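Long-range contacts in chitosanase (Bacillus subtilis subsp. subtilis str. 168, PDB 7C6C), which hydrolyses internal beta-(1->4) linkages between D-glucosamine residues of partly acetylated chitosan as a secreted glycoside hydrolase of family 46: residues 16-21 against 234-239; 25-30 against 41-46; 191-196 against 206-211. All coordinates share one frame; numbering follows the deposited sequence. Where two conformers were deposited one is given.

All three contacts are partly buried, their centres lying 10 to 14 Å from the centre of the chain, with contact 2 the most central. Contact 1 packs the C-terminal hairpin on the last turn of helix 5-20, and loop 25-30 of contact 2 meets that turn at Asn20. Contacts 1 and 3 meet through a salt bridge from Glu19 OE2 to Arg210 NH2 (2.9 Å), and both touch LMR. Contacts 2 and 3 do not touch, their nearest atoms about 8 Å apart. The three differ in chemistry: aromatic and aliphatic in contact 1, largely backbone polar in the loops of contact 2, and in contact 3 mainly apolar, with one serine oxygen in van der Waals contact.

Contact 1: 16-21 against 234-239; sequences SIFENG and NEYGNF. With LMR ((2S)-2-hydroxybutanedioic acid), chain B.
Aliphatic and aromatic packing carries most of the junction between the last turn of helix 5-20 and the C-terminal hairpin of strands 229-233 and 237-241. Ile17 reaches both aromatic residues of the hairpin. Its CG1 sits over the middle of one Phe239 ring face, 4.0 Å from the centroid and 9° off the ring normal, a well-centred CH-pi contact. Its CD1 reaches Phe239 CG at 3.6 Å, tip to tip, while CG2, anti to the backbone N, lies between Tyr236 CB and Phe239 CE1, 3.7 Å from each.

A second group is purely aromatic. The side chains of Phe18 and Tyr236 cross at about a right angle, while the ring planes stand at 43°, with Phe18 CD1 placed 3.6 Å from Tyr236 CE2.

Polar contacts lie at the margins. Gly21, which leaves the helix with positive phi, brings its carbonyl O to the edge of the Phe239 ring, 3.4 Å from CE2. A water bridges the segments: it donates to Phe18 O (2.8 Å) and also hydrogen-bonds Tyr236 OH, lying in the plane of that ring. On the hairpin turn, the backbone N atoms of Asn234 and Glu235 each grip one carboxylate of LMR, and Ser233 OG binds it too.

The chemistry implies apolar packing between the N-terminal helix, which carries Glu19, the predicted proton donor, and the C-terminal hairpin, with one water making the polar link.

Contact 2: 25-30 against 41-46; sequences IQYGYV and CGRAGF
The backbones of 25-30 and 41-46 run antiparallel, with Tyr27 and Gly42 CA atoms 4.2 Å apart and Val30 paired with Cys41 at 4.4 Å as a non-hydrogen-bonded bridge. This is the edge of the small three-stranded antiparallel sheet of the family 46 fold, where strand 30-32 meets strand 39-41 and a type I beta turn, Gly42 to Gly45, leads on to strand 46-47. The one hydrogen bond between the segments is Gly42 N to Tyr29 O, 2.7 Å long and nearly straight at 164°, arriving in the carbonyl plane on a lone pair. The same oxygen also receives a CA-H...O contact from Cys41 CA, so two donors converge on it. Gly42, with positive phi, lets its CA approach the carbonyls of Gln26 and Tyr27. Tyr27 O is hydrogen-bonded by Gln110 NE2 and Trp97 NE1, and the CA-H...O contact from Gly42 CA, at 3.4 Å, is an addition to these.

Among the side chains, Arg43 does the most. Its CG takes the crowded position between the backbone N and the carbonyl carbon (chi1 61°), and the chain runs alongside Tyr27 in the same direction. CB lies above one face of the Tyr27 ring, toward its rim, and also meets Ile25 CG2 at 3.5 Å; CD follows the ring to CE2. The guanidinium is turned steeply, 81° from the ring plane. It forms salt bridges to Asp111 and Glu12, and since Tyr27 OH also hydrogen-bonds Asp111, one carboxylate aligns both tips. Tyr29 holds its own hydroxyl to Glu31, its side chain about 6 Å from that of Glu19, the predicted proton donor. On the sheet face shared by Val30 and Cys41, which helix 93-99 covers, Val30 CG1 touches Cys41 SG at 4.1 Å.

Contact 3: 191-196 against 206-211; sequences DLMNPA and ESVARV. With LMR ((2S)-2-hydroxybutanedioic acid), chain B.
Leu192, in the last turn of helix 177-193, supplies the largest share of the contact and can be traced outward atom by atom. Its CB points at the facing segment and meets Val208 CG1 at 3.7 Å. CG, held anti to the carbonyl carbon (chi1 -68°), comes up beside Ser207 OG. The two methyls then straddle that oxygen: CD2 lies 3.7 Å from Ser207 OG and CD1 scarcely farther. CD1 continues to Val211 CG2 at 4.0 Å, where the two side chains slide past each other in opposite directions. Ser207 OG keeps its polar partners elsewhere, hydrogen-bonding Trp204 O and Gln146 NE2, so what it offers Leu192 is van der Waals contact.

Met193 closes the margin. The bend at chi2 (-66°) brings SD to Val208 CG1 at 3.6 Å, the side chains crossing at about a right angle, and chi3 only sets the terminal methyl. Val208 CG1 therefore fits between SD and Leu192 CB, touching both.

Behind this apolar layer, on the side turned away from helix 177-193, Ala209 CB lies 3.6 Å from LMR O4B. Helix 209-219 also carries Arg210, which is salt-bridged to Asp142 and to Glu19, the predicted proton donor, and probably influences the ionisation of Glu19.

The arrangement belongs to the largely helical fold of family 46, of the lysozyme clan, in which the end of helix 177-193 packs on segment 206-211, leading into helix 209-219.

Contact 1: 16-21 against 234-239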
loop_
_atom_site.group_PDB
_atom_site.type_symbol
_atom_site.label_atom_id
_atom_site.label_comp_id
_atom_site.label_asym_id
_atom_site.label_seq_id
_atom_site.Cartn_x
_atom_site.Cartn_y
_atom_site.Cartn_z
ATOM N N SER A 16 -2.705 -3.556 6.943
ATOM C CA SER A 16 -3.150 -4.941 6.885
ATOM C C SER A 16 -4.662 -5.051 7.077
ATOM O O SER A 16 -5.319 -5.863 6.415
ATOM C CB SER A 16 -2.388 -5.754 7.927
ATOM O OG SER A 16 -2.676 -7.136 7.826
ATOM N N ILE A 17 -5.240 -4.250 7.979
ATOM C CA ILE A 17 -6.696 -4.220 8.100
ATOM C C ILE A 17 -7.317 -3.792 6.778
ATOM O O ILE A 17 -8.268 -4.410 6.278
ATOM C CB ILE A 17 -7.130 -3.277 9.234
ATOM C CG1 ILE A 17 -6.716 -3.842 10.594
ATOM C CG2 ILE A 17 -8.640 -3.020 9.158
ATOM C CD1 ILE A 17 -6.814 -2.819 11.715
ATOM N N PHE A 18 -6.782 -2.716 6.193
ATOM C CA PHE A 18 -7.368 -2.168 4.977
ATOM C C PHE A 18 -7.272 -3.146 3.816
ATOM O O PHE A 18 -8.174 -3.201 2.979
ATOM C CB PHE A 18 -6.693 -0.846 4.607
ATOM C CG PHE A 18 -6.663 0.169 5.719
ATOM C CD1 PHE A 18 -7.670 0.232 6.686
ATOM C CD2 PHE A 18 -5.617 1.076 5.792
ATOM C CE1 PHE A 18 -7.622 1.188 7.703
ATOM C CE2 PHE A 18 -5.564 2.029 6.802
ATOM C CZ PHE A 18 -6.566 2.083 7.757
ATOM N N GLU A 19 -6.202 -3.933 3.753
ATOM C CA GLU A 19 -5.996 -4.857 2.643
ATOM C C GLU A 19 -6.698 -6.194 2.855
ATOM O O GLU A 19 -7.254 -6.761 1.908
ATOM C CB GLU A 19 -4.497 -5.101 2.427
ATOM C CG GLU A 19 -3.683 -3.837 2.198
ATOM C CD GLU A 19 -3.820 -3.295 0.791
ATOM O OE1 GLU A 19 -3.627 -4.072 -0.166
ATOM O OE2 GLU A 19 -4.129 -2.093 0.647
ATOM N N ASN A 20 -6.669 -6.717 4.080
ATOM C CA ASN A 20 -7.071 -8.092 4.324
ATOM C C ASN A 20 -7.985 -8.292 5.521
ATOM O O ASN A 20 -8.318 -9.440 5.823
ATOM C CB ASN A 20 -5.836 -8.992 4.495
ATOM C CG ASN A 20 -4.943 -8.994 3.276
ATOM O OD1 ASN A 20 -3.854 -8.425 3.296
ATOM N ND2 ASN A 20 -5.402 -9.630 2.202
ATOM N N GLY A 21 -8.382 -7.234 6.226
ATOM C CA GLY A 21 -9.322 -7.414 7.317
ATOM C C GLY A 21 -8.737 -8.098 8.530
ATOM O O GLY A 21 -9.472 -8.739 9.289
ATOM N N ASN A 234 -17.334 0.394 10.404
ATOM C CA ASN A 234 -18.458 -0.360 9.860
ATOM C C ASN A 234 -17.999 -1.286 8.740
ATOM O O ASN A 234 -18.475 -2.420 8.627
ATOM C CB ASN A 234 -19.547 0.588 9.357
ATOM C CG ASN A 234 -20.228 1.346 10.480
ATOM O OD1 ASN A 234 -20.219 0.916 11.633
ATOM N ND2 ASN A 234 -20.836 2.481 10.143
ATOM N N GLU A 235 -17.052 -0.826 7.920
ATOM C CA GLU A 235 -16.592 -1.618 6.784
ATOM C C GLU A 235 -15.698 -2.770 7.229
ATOM O O GLU A 235 -15.901 -3.918 6.815
ATOM C CB GLU A 235 -15.846 -0.719 5.801
ATOM C CG GLU A 235 -15.188 -1.464 4.644
ATOM C CD GLU A 235 -16.200 -2.128 3.728
ATOM O OE1 GLU A 235 -17.330 -1.612 3.619
ATOM O OE2 GLU A 235 -15.868 -3.167 3.119
ATOM N N TYR A 236 -14.692 -2.485 8.062
ATOM C CA TYR A 236 -13.669 -3.481 8.370
ATOM C C TYR A 236 -13.952 -4.276 9.632
ATOM O O TYR A 236 -13.460 -5.402 9.757
ATOM C CB TYR A 236 -12.289 -2.826 8.520
ATOM C CG TYR A 236 -11.841 -2.037 7.312
ATOM C CD1 TYR A 236 -11.640 -2.657 6.081
ATOM C CD2 TYR A 236 -11.631 -0.672 7.399
ATOM C CE1 TYR A 236 -11.234 -1.928 4.970
ATOM C CE2 TYR A 236 -11.227 0.062 6.304
ATOM C CZ TYR A 236 -11.032 -0.569 5.092
ATOM O OH TYR A 236 -10.637 0.193 4.023
ATOM N N GLY A 237 -14.704 -3.719 10.571
ATOM C CA GLY A 237 -14.868 -4.317 11.878
ATOM C C GLY A 237 -14.041 -3.612 12.934
ATOM O O GLY A 237 -13.571 -2.482 12.762
ATOM N N ASN A 238 -13.855 -4.308 14.050
ATOM C CA ASN A 238 -13.193 -3.760 15.225
ATOM C C ASN A 238 -11.884 -4.485 15.471
ATOM O O ASN A 238 -11.839 -5.720 15.441
ATOM C CB ASN A 238 -14.080 -3.935 16.449
ATOM C CG ASN A 238 -15.451 -3.400 16.221
ATOM O OD1 ASN A 238 -15.601 -2.255 15.795
ATOM N ND2 ASN A 238 -16.467 -4.226 16.457
ATOM N N PHE A 239 -10.835 -3.718 15.751
ATOM C CA PHE A 239 -9.505 -4.266 15.955
ATOM C C PHE A 239 -8.796 -3.470 17.032
ATOM O O PHE A 239 -9.084 -2.290 17.250
ATOM C CB PHE A 239 -8.646 -4.177 14.681
ATOM C CG PHE A 239 -9.271 -4.828 13.488
ATOM C CD1 PHE A 239 -10.171 -4.131 12.696
ATOM C CD2 PHE A 239 -8.971 -6.142 13.166
ATOM C CE1 PHE A 239 -10.772 -4.728 11.602
ATOM C CE2 PHE A 239 -9.564 -6.749 12.063
ATOM C CZ PHE A 239 -10.464 -6.038 11.284
HETATM C C1 LMR B . -17.800 4.270 10.367
HETATM O O1A LMR B . -17.449 3.174 10.850
HETATM O O1B LMR B . -18.056 5.269 11.073
HETATM C C2 LMR B . -17.933 4.404 8.878
HETATM O O2 LMR B . -18.574 5.652 8.588
HETATM C C3 LMR B . -16.562 4.373 8.204
HETATM C C4 LMR B . -15.974 2.977 8.213
HETATM O O4A LMR B . -16.640 2.045 7.708
HETATM O O4B LMR B . -14.839 2.803 8.718
HETATM O O HOH W 1 -9.672 -1.125 1.914
#

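Contact 2: 25-30 against 41-46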
loop_
_atom_site.group_PDB
_atom_site.type_symbol
_atom_site.label_atom_id
_atom_site.label_comp_id
_atom_site.label_asym_id
_atom_site.label_seq_id
_atom_site.Cartn_x
_atom_site.Cartn_y
_atom_site.Cartn_z
ATOM N N ILE A 25 -0.186 -9.455 9.094
ATOM C CA ILE A 25 0.209 -9.221 7.711
ATOM C C ILE A 25 0.122 -10.522 6.919
ATOM O O ILE A 25 0.646 -11.561 7.337
ATOM C CB ILE A 25 1.613 -8.604 7.656
ATOM C CG1 ILE A 25 1.625 -7.224 8.325
ATOM C CG2 ILE A 25 2.088 -8.511 6.221
ATOM C CD1 ILE A 25 3.023 -6.691 8.540
ATOM N N GLN A 26 -0.545 -10.470 5.764
ATOM C CA GLN A 26 -0.842 -11.662 4.957
ATOM C C GLN A 26 0.154 -11.793 3.809
ATOM O O GLN A 26 -0.080 -11.328 2.692
ATOM C CB GLN A 26 -2.267 -11.595 4.425
ATOM C CG GLN A 26 -3.315 -11.596 5.509
ATOM C CD GLN A 26 -3.310 -12.885 6.277
ATOM O OE1 GLN A 26 -3.550 -13.952 5.715
ATOM N NE2 GLN A 26 -3.029 -12.804 7.570
ATOM N N TYR A 27 1.252 -12.494 4.064
ATOM C CA TYR A 27 2.240 -12.719 3.018
ATOM C C TYR A 27 1.759 -13.696 1.951
ATOM O O TYR A 27 2.266 -13.659 0.823
ATOM C CB TYR A 27 3.546 -13.214 3.626
ATOM C CG TYR A 27 4.324 -12.166 4.385
ATOM C CD1 TYR A 27 4.008 -11.849 5.701
ATOM C CD2 TYR A 27 5.381 -11.494 3.788
ATOM C CE1 TYR A 27 4.730 -10.902 6.396
ATOM C CE2 TYR A 27 6.108 -10.548 4.475
ATOM C CZ TYR A 27 5.780 -10.252 5.779
ATOM O OH TYR A 27 6.516 -9.308 6.455
ATOM N N GLY A 28 0.808 -14.567 2.270
ATOM C CA GLY A 28 0.378 -15.584 1.337
ATOM C C GLY A 28 -0.812 -15.224 0.498
ATOM O O GLY A 28 -1.218 -16.022 -0.346
ATOM N N TYR A 29 -1.366 -14.032 0.692
ATOM C CA TYR A 29 -2.577 -13.612 0.001
ATOM C C TYR A 29 -2.357 -13.525 -1.506
ATOM O O TYR A 29 -1.374 -12.950 -1.974
ATOM C CB TYR A 29 -2.933 -12.230 0.528
ATOM C CG TYR A 29 -4.072 -11.545 -0.170
ATOM C CD1 TYR A 29 -5.377 -11.981 0.011
ATOM C CD2 TYR A 29 -3.852 -10.426 -0.972
ATOM C CE1 TYR A 29 -6.435 -11.340 -0.604
ATOM C CE2 TYR A 29 -4.902 -9.779 -1.590
ATOM C CZ TYR A 29 -6.192 -10.239 -1.397
ATOM O OH TYR A 29 -7.243 -9.595 -1.997
ATOM N N VAL A 30 -3.294 -14.070 -2.275
ATOM C CA VAL A 30 -3.351 -13.857 -3.720
ATOM C C VAL A 30 -4.812 -13.815 -4.125
ATOM O O VAL A 30 -5.569 -14.735 -3.796
ATOM C CB VAL A 30 -2.651 -14.956 -4.548
ATOM C CG1 VAL A 30 -2.780 -14.642 -6.039
ATOM C CG2 VAL A 30 -1.199 -15.111 -4.178
ATOM N N CYS A 41 -1.145 -9.610 -4.635
ATOM C CA CYS A 41 -0.398 -10.647 -3.933
ATOM C C CYS A 41 0.334 -10.121 -2.705
ATOM O O CYS A 41 0.970 -9.064 -2.749
ATOM C CB CYS A 41 0.663 -11.240 -4.867
ATOM S SG CYS A 41 0.089 -11.731 -6.504
ATOM N N GLY A 42 0.312 -10.914 -1.634
ATOM C CA GLY A 42 1.222 -10.668 -0.531
ATOM C C GLY A 42 0.963 -9.392 0.258
ATOM O O GLY A 42 -0.101 -8.770 0.184
ATOM N N ARG A 43 1.988 -9.005 1.025
ATOM C CA ARG A 43 1.794 -8.004 2.074
ATOM C C ARG A 43 1.405 -6.645 1.517
ATOM O O ARG A 43 0.654 -5.910 2.159
ATOM C CB ARG A 43 3.039 -7.891 2.963
ATOM C CG ARG A 43 4.319 -7.463 2.256
ATOM C CD ARG A 43 5.395 -7.004 3.230
ATOM N NE ARG A 43 4.996 -5.762 3.878
ATOM C CZ ARG A 43 5.581 -5.260 4.961
ATOM N NH1 ARG A 43 6.611 -5.889 5.511
ATOM N NH2 ARG A 43 5.136 -4.133 5.499
ATOM N N ALA A 44 1.928 -6.278 0.353
ATOM C CA ALA A 44 1.695 -4.962 -0.213
ATOM C C ALA A 44 0.652 -4.969 -1.314
ATOM O O ALA A 44 0.462 -3.946 -1.978
ATOM C CB ALA A 44 3.003 -4.375 -0.741
ATOM N N GLY A 45 -0.013 -6.096 -1.543
ATOM C CA GLY A 45 -0.822 -6.178 -2.744
ATOM C C GLY A 45 0.005 -5.950 -3.989
ATOM O O GLY A 45 -0.396 -5.185 -4.873
ATOM N N PHE A 46 1.181 -6.574 -4.055
ATOM C CA PHE A 46 1.985 -6.536 -5.270
ATOM C C PHE A 46 1.171 -7.116 -6.424
ATOM O O PHE A 46 0.572 -8.182 -6.286
ATOM C CB PHE A 46 3.228 -7.413 -5.089
ATOM C CG PHE A 46 4.047 -7.146 -3.836
ATOM C CD1 PHE A 46 4.968 -6.110 -3.790
ATOM C CD2 PHE A 46 3.975 -8.016 -2.747
ATOM C CE1 PHE A 46 5.754 -5.917 -2.670
ATOM C CE2 PHE A 46 4.766 -7.818 -1.633
ATOM C CZ PHE A 46 5.654 -6.769 -1.596
#

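Contact 3: 191-196 against 206-211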
loop_
_atom_site.group_PDB
_atom_site.type_symbol
_atom_site.label_atom_id
_atom_site.label_comp_id
_atom_site.label_asym_id
_atom_site.label_seq_id
_atom_site.Cartn_x
_atom_site.Cartn_y
_atom_site.Cartn_z
ATOM N N ASP A 191 -10.114 10.838 -4.702
ATOM C CA ASP A 191 -9.468 10.021 -5.722
ATOM C C ASP A 191 -9.967 8.581 -5.689
ATOM O O ASP A 191 -10.133 7.953 -6.741
ATOM C CB ASP A 191 -7.953 10.067 -5.550
ATOM C CG ASP A 191 -7.233 9.416 -6.697
ATOM O OD1 ASP A 191 -7.382 9.941 -7.817
ATOM O OD2 ASP A 191 -6.547 8.393 -6.495
ATOM N N LEU A 192 -10.210 8.044 -4.491
ATOM C CA LEU A 192 -10.722 6.682 -4.378
ATOM C C LEU A 192 -12.143 6.579 -4.914
ATOM O O LEU A 192 -12.524 5.541 -5.467
ATOM C CB LEU A 192 -10.665 6.211 -2.924
ATOM C CG LEU A 192 -9.264 5.996 -2.354
ATOM C CD1 LEU A 192 -9.350 5.736 -0.859
ATOM C CD2 LEU A 192 -8.548 4.860 -3.080
ATOM N N MET A 193 -12.934 7.642 -4.765
ATOM C CA MET A 193 -14.315 7.627 -5.231
ATOM C C MET A 193 -14.417 7.802 -6.737
ATOM O O MET A 193 -15.329 7.251 -7.356
ATOM C CB MET A 193 -15.115 8.717 -4.510
ATOM C CG MET A 193 -15.335 8.374 -3.049
ATOM S SD MET A 193 -16.384 6.933 -2.777
ATOM C CE MET A 193 -18.004 7.641 -3.061
ATOM N N ASN A 194 -13.509 8.553 -7.347
ATOM C CA ASN A 194 -13.571 8.834 -8.782
ATOM C C ASN A 194 -12.166 8.870 -9.356
ATOM O O ASN A 194 -11.665 9.923 -9.767
ATOM C CB ASN A 194 -14.336 10.132 -9.052
ATOM C CG ASN A 194 -15.816 10.004 -8.746
ATOM O OD1 ASN A 194 -16.545 9.298 -9.447
ATOM N ND2 ASN A 194 -16.263 10.674 -7.696
ATOM N N PRO A 195 -11.497 7.718 -9.407
ATOM C CA PRO A 195 -10.134 7.688 -9.937
ATOM C C PRO A 195 -10.119 7.933 -11.435
ATOM O O PRO A 195 -11.085 7.649 -12.149
ATOM C CB PRO A 195 -9.662 6.264 -9.622
ATOM C CG PRO A 195 -10.910 5.465 -9.533
ATOM C CD PRO A 195 -11.958 6.385 -8.980
ATOM N N ALA A 196 -8.995 8.476 -11.906
ATOM C CA ALA A 196 -8.793 8.604 -13.344
ATOM C C ALA A 196 -8.773 7.241 -14.024
ATOM O O ALA A 196 -9.224 7.105 -15.164
ATOM C CB ALA A 196 -7.495 9.362 -13.625
ATOM N N GLU A 206 -14.847 0.764 -2.705
ATOM C CA GLU A 206 -15.068 -0.089 -1.547
ATOM C C GLU A 206 -13.987 0.055 -0.487
ATOM O O GLU A 206 -14.110 -0.556 0.577
ATOM C CB GLU A 206 -15.175 -1.555 -1.984
ATOM C CG GLU A 206 -16.602 -2.021 -2.217
ATOM C CD GLU A 206 -17.452 -1.934 -0.961
ATOM O OE1 GLU A 206 -18.280 -1.004 -0.866
ATOM O OE2 GLU A 206 -17.289 -2.793 -0.066
ATOM N N SER A 207 -12.945 0.845 -0.749
ATOM C CA SER A 207 -11.813 0.995 0.155
ATOM C C SER A 207 -11.808 2.328 0.890
ATOM O O SER A 207 -10.905 2.559 1.701
ATOM C CB SER A 207 -10.499 0.854 -0.620
ATOM O OG SER A 207 -10.199 2.048 -1.318
ATOM N N VAL A 208 -12.783 3.207 0.635
ATOM C CA VAL A 208 -12.735 4.557 1.187
ATOM C C VAL A 208 -12.752 4.566 2.705
ATOM O O VAL A 208 -12.312 5.543 3.314
ATOM C CB VAL A 208 -13.856 5.458 0.616
ATOM C CG1 VAL A 208 -13.678 5.640 -0.875
ATOM C CG2 VAL A 208 -15.233 4.884 0.944
ATOM N N ALA A 209 -13.248 3.499 3.338
ATOM C CA ALA A 209 -13.297 3.472 4.796
ATOM C C ALA A 209 -11.918 3.652 5.419
ATOM O O ALA A 209 -11.821 4.131 6.552
ATOM C CB ALA A 209 -13.948 2.183 5.297
ATOM N N ARG A 210 -10.845 3.273 4.716
ATOM C CA ARG A 210 -9.514 3.448 5.295
ATOM C C ARG A 210 -9.209 4.913 5.557
ATOM O O ARG A 210 -8.513 5.239 6.527
ATOM C CB ARG A 210 -8.442 2.780 4.425
ATOM C CG ARG A 210 -8.145 3.462 3.099
ATOM C CD ARG A 210 -7.683 2.450 2.064
ATOM N NE ARG A 210 -6.340 1.936 2.330
ATOM C CZ ARG A 210 -5.843 0.859 1.729
ATOM N NH1 ARG A 210 -6.601 0.169 0.887
ATOM N NH2 ARG A 210 -4.602 0.463 1.969
ATOM N N VAL A 211 -9.741 5.811 4.724
ATOM C CA VAL A 211 -9.555 7.239 4.963
ATOM C C VAL A 211 -10.186 7.642 6.291
ATOM O O VAL A 211 -9.588 8.385 7.080
ATOM C CB VAL A 211 -10.105 8.066 3.785
ATOM C CG1 VAL A 211 -10.081 9.547 4.134
ATOM C CG2 VAL A 211 -9.291 7.802 2.530
HETATM C C1 LMR B . -17.800 4.270 10.367
HETATM O O1A LMR B . -17.449 3.174 10.850
HETATM O O1B LMR B . -18.056 5.269 11.073
HETATM C C2 LMR B . -17.933 4.404 8.878
HETATM O O2 LMR B . -18.574 5.652 8.588
HETATM C C3 LMR B . -16.562 4.373 8.204
HETATM C C4 LMR B . -15.974 2.977 8.213
HETATM O O4A LMR B . -16.640 2.045 7.708
HETATM O O4B LMR B . -14.839 2.803 8.718
#